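Local coordinates for protein importin subunit beta-1 (Saccharomyces cerevisiae, PDB 3ND2) that carries proteins into the nucleus together with importin alpha, the adaptor that recognises classical nuclear localization signals in the cargo, at residues L118-A123 with G160-S165; P168-L173 with L209-N214. One frame throughout, in Å; residues are numbered along the deposited sequence.

Interaction 1 (L118-A123 with G160-S165)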
ATOM      1  N   LEU A 118       3.122  27.576  -4.516  1.00 37.19           N
ATOM      2  CA  LEU A 118       4.371  28.044  -5.078  1.00 36.83           C
ATOM      3  C   LEU A 118       5.384  28.433  -3.986  1.00 36.73           C
ATOM      4  O   LEU A 118       6.546  28.031  -4.051  1.00 37.63           O
ATOM      5  CB  LEU A 118       4.120  29.212  -6.057  1.00 36.21           C
ATOM      6  CG  LEU A 118       5.339  29.988  -6.558  1.00 34.89           C
ATOM      7  CD1 LEU A 118       6.180  29.130  -7.482  1.00 34.48           C
ATOM      8  CD2 LEU A 118       4.935  31.295  -7.250  1.00 35.38           C
ATOM      9  N   ILE A 119       4.932  29.205  -2.996  1.00 35.83           N
ATOM     10  CA  ILE A 119       5.727  29.559  -1.824  1.00 35.51           C
ATOM     11  C   ILE A 119       6.297  28.329  -1.111  1.00 37.20           C
ATOM     12  O   ILE A 119       7.460  28.342  -0.685  1.00 37.85           O
ATOM     13  CB  ILE A 119       4.891  30.429  -0.842  1.00 35.84           C
ATOM     14  CG1 ILE A 119       4.662  31.823  -1.442  1.00 33.34           C
ATOM     15  CG2 ILE A 119       5.539  30.511   0.564  1.00 36.68           C
ATOM     16  CD1 ILE A 119       3.640  32.645  -0.718  1.00 31.67           C
ATOM     17  N   ALA A 120       5.483  27.277  -1.001  1.00 37.82           N
ATOM     18  CA  ALA A 120       5.876  26.011  -0.380  1.00 40.05           C
ATOM     19  C   ALA A 120       6.951  25.275  -1.169  1.00 41.04           C
ATOM     20  O   ALA A 120       7.841  24.673  -0.576  1.00 43.01           O
ATOM     21  CB  ALA A 120       4.659  25.104  -0.207  1.00 41.04           C
ATOM     22  N   ALA A 121       6.833  25.288  -2.497  1.00 40.33           N
ATOM     23  CA  ALA A 121       7.842  24.723  -3.397  1.00 41.25           C
ATOM     24  C   ALA A 121       9.189  25.483  -3.347  1.00 40.87           C
ATOM     25  O   ALA A 121      10.258  24.883  -3.359  1.00 42.41           O
ATOM     26  CB  ALA A 121       7.306  24.681  -4.808  1.00 40.54           C
ATOM     27  N   ILE A 122       9.146  26.802  -3.293  1.00 39.65           N
ATOM     28  CA  ILE A 122      10.378  27.562  -3.133  1.00 39.73           C
ATOM     29  C   ILE A 122      10.983  27.287  -1.739  1.00 42.14           C
ATOM     30  O   ILE A 122      12.205  27.149  -1.604  1.00 43.65           O
ATOM     31  CB  ILE A 122      10.158  29.085  -3.363  1.00 38.42           C
ATOM     32  CG1 ILE A 122       9.602  29.342  -4.769  1.00 35.94           C
ATOM     33  CG2 ILE A 122      11.465  29.889  -3.092  1.00 38.05           C
ATOM     34  CD1 ILE A 122       9.119  30.764  -4.993  1.00 35.32           C
ATOM     35  N   ALA A 123      10.130  27.199  -0.715  1.00 42.96           N
ATOM     36  CA  ALA A 123      10.574  26.904   0.652  1.00 45.16           C
ATOM     37  C   ALA A 123      11.234  25.527   0.749  1.00 47.74           C
ATOM     38  O   ALA A 123      12.241  25.373   1.439  1.00 49.91           O
ATOM     39  CB  ALA A 123       9.419  27.014   1.628  1.00 45.25           C
ATOM     40  N   GLY A 160       0.864  24.928   6.121  1.00 35.76           N
ATOM     41  CA  GLY A 160       0.304  23.609   5.831  1.00 36.31           C
ATOM     42  C   GLY A 160       1.044  22.937   4.691  1.00 37.43           C
ATOM     43  O   GLY A 160       1.683  21.905   4.899  1.00 37.46           O
ATOM     44  N   TYR A 161       0.983  23.544   3.501  1.00 38.96           N
ATOM     45  CA  TYR A 161       1.640  23.018   2.280  1.00 40.74           C
ATOM     46  C   TYR A 161       3.138  22.764   2.442  1.00 41.40           C
ATOM     47  O   TYR A 161       3.640  21.737   1.982  1.00 41.94           O
ATOM     48  CB  TYR A 161       1.427  23.957   1.086  1.00 41.88           C
ATOM     49  CG  TYR A 161       0.047  23.940   0.469  1.00 42.87           C
ATOM     50  CD1 TYR A 161      -0.640  22.752   0.268  1.00 44.58           C
ATOM     51  CD2 TYR A 161      -0.547  25.119   0.046  1.00 43.57           C
ATOM     52  CE1 TYR A 161      -1.907  22.751  -0.316  1.00 46.88           C
ATOM     53  CE2 TYR A 161      -1.798  25.134  -0.531  1.00 43.72           C
ATOM     54  CZ  TYR A 161      -2.478  23.959  -0.711  1.00 45.77           C
ATOM     55  OH  TYR A 161      -3.729  23.986  -1.292  1.00 46.66           O
ATOM     56  N   MET A 162       3.837  23.718   3.069  1.00 41.70           N
ATOM     57  CA  MET A 162       5.243  23.574   3.464  1.00 43.22           C
ATOM     58  C   MET A 162       5.509  22.287   4.248  1.00 42.95           C
ATOM     59  O   MET A 162       6.449  21.561   3.954  1.00 43.57           O
ATOM     60  CB  MET A 162       5.688  24.758   4.330  1.00 42.86           C
ATOM     61  CG  MET A 162       6.267  25.950   3.601  1.00 43.75           C
ATOM     62  SD  MET A 162       6.641  27.275   4.780  1.00 45.89           S
ATOM     63  CE  MET A 162       5.385  28.475   4.333  1.00 46.74           C
ATOM     64  N   CYS A 163       4.681  22.013   5.250  1.00 42.94           N
ATOM     65  CA  CYS A 163       4.873  20.844   6.103  1.00 43.55           C
ATOM     66  C   CYS A 163       4.599  19.536   5.371  1.00 45.13           C
ATOM     67  O   CYS A 163       5.362  18.583   5.508  1.00 45.75           O
ATOM     68  CB  CYS A 163       4.062  20.969   7.392  1.00 42.58           C
ATOM     69  SG  CYS A 163       4.702  22.261   8.488  1.00 41.31           S
ATOM     70  N   GLU A 164       3.533  19.508   4.575  1.00 46.51           N
ATOM     71  CA  GLU A 164       3.226  18.353   3.721  1.00 48.93           C
ATOM     72  C   GLU A 164       4.371  17.991   2.779  1.00 50.29           C
ATOM     73  O   GLU A 164       4.872  16.868   2.819  1.00 51.11           O
ATOM     74  CB  GLU A 164       1.973  18.602   2.884  1.00 48.88           C
ATOM     75  CG  GLU A 164       0.676  18.663   3.648  1.00 49.42           C
ATOM     76  CD  GLU A 164      -0.469  19.179   2.787  1.00 50.32           C
ATOM     77  OE1 GLU A 164      -1.386  19.839   3.334  1.00 53.93           O
ATOM     78  OE2 GLU A 164      -0.446  18.946   1.559  1.00 52.93           O
ATOM     79  N   SER A 165       4.777  18.944   1.940  1.00 51.32           N
ATOM     80  CA  SER A 165       5.749  18.680   0.868  1.00 53.33           C
ATOM     81  C   SER A 165       7.180  18.401   1.350  1.00 54.41           C
ATOM     82  O   SER A 165       7.932  17.685   0.682  1.00 56.11           O
ATOM     83  CB  SER A 165       5.722  19.790  -0.198  1.00 53.68           C
ATOM     84  OG  SER A 165       6.049  21.056   0.333  1.00 52.96           O
TER
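Ala120 and Met162 are the residues on which helix 109-126 and helix 149-165 rest against each other, and their CA atoms stand 4.6 Å apart. The methyl group of Ala120 points at the neighbouring helix and settles against the start of Met162 and the stem of Tyr161: its CB is 3.7 Å from Tyr161 CB and 3.7 Å from the backbone N of Met162. Alanine suits this place, for its single methyl fills the short gap where the axes of the two segments approach to 8.4 Å.

Met162 uses its flexible chain differently. CG lies alongside the other helix, 3.9 Å from Ala123 CB, while a bend at chi3 (-110°) carries the terminal CE to CG2 of Ile119. One unbranched side chain thereby reaches residues a full helical turn apart. Ile119, Ala123 and Met162 all touch Leu135 of helix 134-142 as well, so the sulfur-containing chain ends in a buried apolar layer shared by three helices.

The packing belongs to an alpha solenoid: Ala120 lies in HEAT repeat 3 and Met162 in HEAT repeat 4, and the axes of segments 118-123 and 160-165 cross at -45°, both running in the same general direction.

No hydrogen bond joins the two segments themselves, but two polar side chains at the margins tie helix 149-165 to other parts of helix 109-126. Tyr161 offers its CB to Ala120, but CG lies anti to the carbonyl carbon (chi1 -75°) and the ring leads away, placing OH for a hydrogen bond with Asn113. On the side nearer the solvent, the small hydroxyl of Ser165 comes within 4.1 Å of Ala120 O without bonding to it, and is hydrogen-bonded to Asp124 OD1.

Interaction 2 (P168-L173 with L209-N214)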
ATOM      1  N   PRO A 168       9.784  14.126   5.458  1.00 60.60           N
ATOM      2  CA  PRO A 168       9.338  13.896   6.843  1.00 60.10           C
ATOM      3  C   PRO A 168      10.469  13.819   7.873  1.00 61.50           C
ATOM      4  O   PRO A 168      10.216  13.935   9.074  1.00 60.85           O
ATOM      5  CB  PRO A 168       8.607  12.543   6.762  1.00 60.67           C
ATOM      6  CG  PRO A 168       8.275  12.357   5.312  1.00 60.75           C
ATOM      7  CD  PRO A 168       9.400  13.011   4.572  1.00 61.70           C
ATOM      8  N   GLN A 169      11.697  13.630   7.400  1.00 64.01           N
ATOM      9  CA  GLN A 169      12.866  13.513   8.267  1.00 66.09           C
ATOM     10  C   GLN A 169      13.762  14.758   8.169  1.00 66.48           C
ATOM     11  O   GLN A 169      14.885  14.766   8.686  1.00 68.12           O
ATOM     12  CB  GLN A 169      13.651  12.245   7.900  1.00 68.80           C
ATOM     13  CG  GLN A 169      14.614  11.728   8.976  1.00 71.91           C
ATOM     14  CD  GLN A 169      13.929  10.886  10.045  1.00 73.01           C
ATOM     15  OE1 GLN A 169      13.105  10.018   9.744  1.00 73.25           O
ATOM     16  NE2 GLN A 169      14.285  11.129  11.304  1.00 73.74           N
ATOM     17  N   SER A 170      13.258  15.809   7.518  1.00 65.19           N
ATOM     18  CA  SER A 170      14.048  17.015   7.269  1.00 65.52           C
ATOM     19  C   SER A 170      14.239  17.863   8.529  1.00 64.84           C
ATOM     20  O   SER A 170      13.422  17.810   9.454  1.00 63.67           O
ATOM     21  CB  SER A 170      13.447  17.849   6.128  1.00 64.52           C
ATOM     22  OG  SER A 170      12.476  18.768   6.598  1.00 63.19           O
ATOM     23  N   GLN A 171      15.323  18.638   8.549  1.00 65.69           N
ATOM     24  CA  GLN A 171      15.711  19.418   9.720  1.00 65.48           C
ATOM     25  C   GLN A 171      15.365  20.900   9.634  1.00 63.55           C
ATOM     26  O   GLN A 171      15.431  21.602  10.645  1.00 63.74           O
ATOM     27  CB  GLN A 171      17.210  19.242  10.027  1.00 68.23           C
ATOM     28  CG  GLN A 171      17.516  18.183  11.103  1.00 71.20           C
ATOM     29  CD  GLN A 171      16.955  18.556  12.486  1.00 72.25           C
ATOM     30  OE1 GLN A 171      17.181  19.670  12.989  1.00 72.32           O
ATOM     31  NE2 GLN A 171      16.223  17.621  13.102  1.00 71.38           N
ATOM     32  N   ALA A 172      14.999  21.373   8.442  1.00 61.89           N
ATOM     33  CA  ALA A 172      14.696  22.790   8.228  1.00 59.98           C
ATOM     34  C   ALA A 172      13.448  23.217   8.994  1.00 57.83           C
ATOM     35  O   ALA A 172      13.487  24.165   9.780  1.00 57.68           O
ATOM     36  CB  ALA A 172      14.543  23.096   6.751  1.00 59.78           C
ATOM     37  N   LEU A 173      12.348  22.508   8.772  1.00 55.98           N
ATOM     38  CA  LEU A 173      11.095  22.819   9.435  1.00 53.92           C
ATOM     39  C   LEU A 173      11.184  22.564  10.937  1.00 53.95           C
ATOM     40  O   LEU A 173      10.476  23.202  11.716  1.00 53.24           O
ATOM     41  CB  LEU A 173       9.934  22.030   8.821  1.00 52.84           C
ATOM     42  CG  LEU A 173       9.540  22.282   7.361  1.00 52.37           C
ATOM     43  CD1 LEU A 173       8.365  21.426   7.013  1.00 51.44           C
ATOM     44  CD2 LEU A 173       9.200  23.736   7.086  1.00 52.30           C
ATOM     45  N   LEU A 209       2.876  18.436  12.834  1.00 38.95           N
ATOM     46  CA  LEU A 209       3.120  17.718  14.093  1.00 39.95           C
ATOM     47  C   LEU A 209       4.456  17.001  14.228  1.00 41.13           C
ATOM     48  O   LEU A 209       5.045  16.980  15.305  1.00 42.27           O
ATOM     49  CB  LEU A 209       1.966  16.758  14.392  1.00 39.35           C
ATOM     50  CG  LEU A 209       0.673  17.401  14.896  1.00 39.16           C
ATOM     51  CD1 LEU A 209      -0.383  16.328  15.099  1.00 39.81           C
ATOM     52  CD2 LEU A 209       0.888  18.179  16.184  1.00 37.87           C
ATOM     53  N   ILE A 210       4.926  16.428  13.130  1.00 42.22           N
ATOM     54  CA  ILE A 210       6.205  15.721  13.063  1.00 43.66           C
ATOM     55  C   ILE A 210       7.392  16.659  13.261  1.00 44.06           C
ATOM     56  O   ILE A 210       8.431  16.258  13.789  1.00 45.78           O
ATOM     57  CB  ILE A 210       6.306  14.964  11.717  1.00 44.58           C
ATOM     58  CG1 ILE A 210       5.655  13.592  11.851  1.00 44.80           C
ATOM     59  CG2 ILE A 210       7.758  14.818  11.239  1.00 46.83           C
ATOM     60  CD1 ILE A 210       4.954  13.128  10.597  1.00 48.44           C
ATOM     61  N   PHE A 211       7.226  17.913  12.856  1.00 43.00           N
ATOM     62  CA  PHE A 211       8.317  18.885  12.878  1.00 43.18           C
ATOM     63  C   PHE A 211       8.378  19.671  14.192  1.00 43.78           C
ATOM     64  O   PHE A 211       9.357  20.359  14.455  1.00 44.65           O
ATOM     65  CB  PHE A 211       8.236  19.817  11.651  1.00 41.71           C
ATOM     66  CG  PHE A 211       8.126  19.078  10.345  1.00 40.97           C
ATOM     67  CD1 PHE A 211       9.234  18.424   9.798  1.00 42.05           C
ATOM     68  CD2 PHE A 211       6.911  19.004   9.666  1.00 39.22           C
ATOM     69  CE1 PHE A 211       9.134  17.716   8.592  1.00 41.28           C
ATOM     70  CE2 PHE A 211       6.806  18.300   8.462  1.00 39.12           C
ATOM     71  CZ  PHE A 211       7.919  17.654   7.930  1.00 40.14           C
ATOM     72  N   ILE A 212       7.338  19.537  15.018  1.00 44.02           N
ATOM     73  CA  ILE A 212       7.238  20.272  16.292  1.00 44.89           C
ATOM     74  C   ILE A 212       7.559  19.438  17.555  1.00 46.54           C
ATOM     75  O   ILE A 212       7.112  19.773  18.659  1.00 47.10           O
ATOM     76  CB  ILE A 212       5.857  21.010  16.444  1.00 43.89           C
ATOM     77  CG1 ILE A 212       4.710  20.020  16.683  1.00 43.59           C
ATOM     78  CG2 ILE A 212       5.586  21.929  15.246  1.00 42.33           C
ATOM     79  CD1 ILE A 212       3.476  20.637  17.297  1.00 42.87           C
ATOM     80  N   LYS A 213       8.349  18.375  17.395  1.00 47.86           N
ATOM     81  CA  LYS A 213       8.705  17.479  18.512  1.00 49.93           C
ATOM     82  C   LYS A 213       9.497  18.156  19.640  1.00 51.47           C
ATOM     83  O   LYS A 213       9.406  17.744  20.795  1.00 52.28           O
ATOM     84  CB  LYS A 213       9.466  16.248  18.003  1.00 50.73           C
ATOM     85  CG  LYS A 213      10.516  16.572  16.950  1.00 52.37           C
ATOM     86  CD  LYS A 213      11.293  15.343  16.484  1.00 53.66           C
ATOM     87  CE  LYS A 213      12.326  15.746  15.419  1.00 55.36           C
ATOM     88  NZ  LYS A 213      13.440  14.761  15.319  1.00 58.15           N
ATOM     89  N   ASN A 214      10.276  19.180  19.297  1.00 52.15           N
ATOM     90  CA  ASN A 214      11.047  19.940  20.282  1.00 54.12           C
ATOM     91  C   ASN A 214      10.197  20.819  21.191  1.00 54.55           C
ATOM     92  O   ASN A 214      10.524  20.992  22.365  1.00 56.21           O
ATOM     93  CB  ASN A 214      12.117  20.780  19.595  1.00 54.31           C
ATOM     94  CG  ASN A 214      13.249  19.941  19.082  1.00 55.09           C
ATOM     95  OD1 ASN A 214      13.667  18.981  19.734  1.00 56.81           O
ATOM     96  ND2 ASN A 214      13.752  20.282  17.904  1.00 54.17           N
TER
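Leu173 lays its CD1 methyl almost squarely over the ring of Phe211, in a CH-pi contact 3.7 Å from the ring centroid and only 9° off the normal. Its CG stands anti to the carbonyl carbon (chi1 -64°), which turns the branch inward over the aromatic face, while Leu173 CB covers the ring's near end at 3.8 Å from Phe211 CG. A branched aliphatic chain suits this position, since one methyl sits over the ring centre while the stem lies over the CG and CD1 rim of the same face.

The opposite face of the ring is covered from within its own segment by CG2 of Ile210, 4.1 Å above the plane, so the phenyl group is sandwiched between two methyls. Phe211 also touches Cys163 and Ala166, and a leucine in its place would probably lose the flat surface that fits between these methyls, leaving Leu173 and Ile210 with poorer packing.

Polar atoms meet the apolar groups by van der Waals contact alone. The carbonyl O of Pro168 lies 3.4 Å from Ile210 CG2 and 4.0 Å from Phe211 CE1. Ser170 OG approaches that same CE1 obliquely, and has a weak hydrogen bond to Asp167 O. The ring of Pro168 restricts its phi, which suits a loop.

Segments 168-173 and 209-214, which run into the short helices 172-175 and 213-216, thus pack largely round the ring of Phe211, joining the connections that follow HEAT repeats 4 and 5 in the stacked solenoid.

In the fold
Followed from the N terminus, the chain first passes through helix 109-126, and interaction 1 closes a loop of 36 residues when helix 149-165 returns against it, joining HEAT repeats 3 and 4. Interaction 2 opens just afterwards, at 168-173, and closes 35 residues later at 209-214, after helices 177-188 and 195-208. The two loops therefore follow in series, neither nesting nor crossing. Their centres are 14 Å apart, and they meet at the end of helix 149-165: Cys163 O packs 3.3 Å from Phe211 CE2, and Met162 O lies 3.6 Å from Leu173 CD1. This helix thus bridges the contacts, linking consecutive parts of the solenoid.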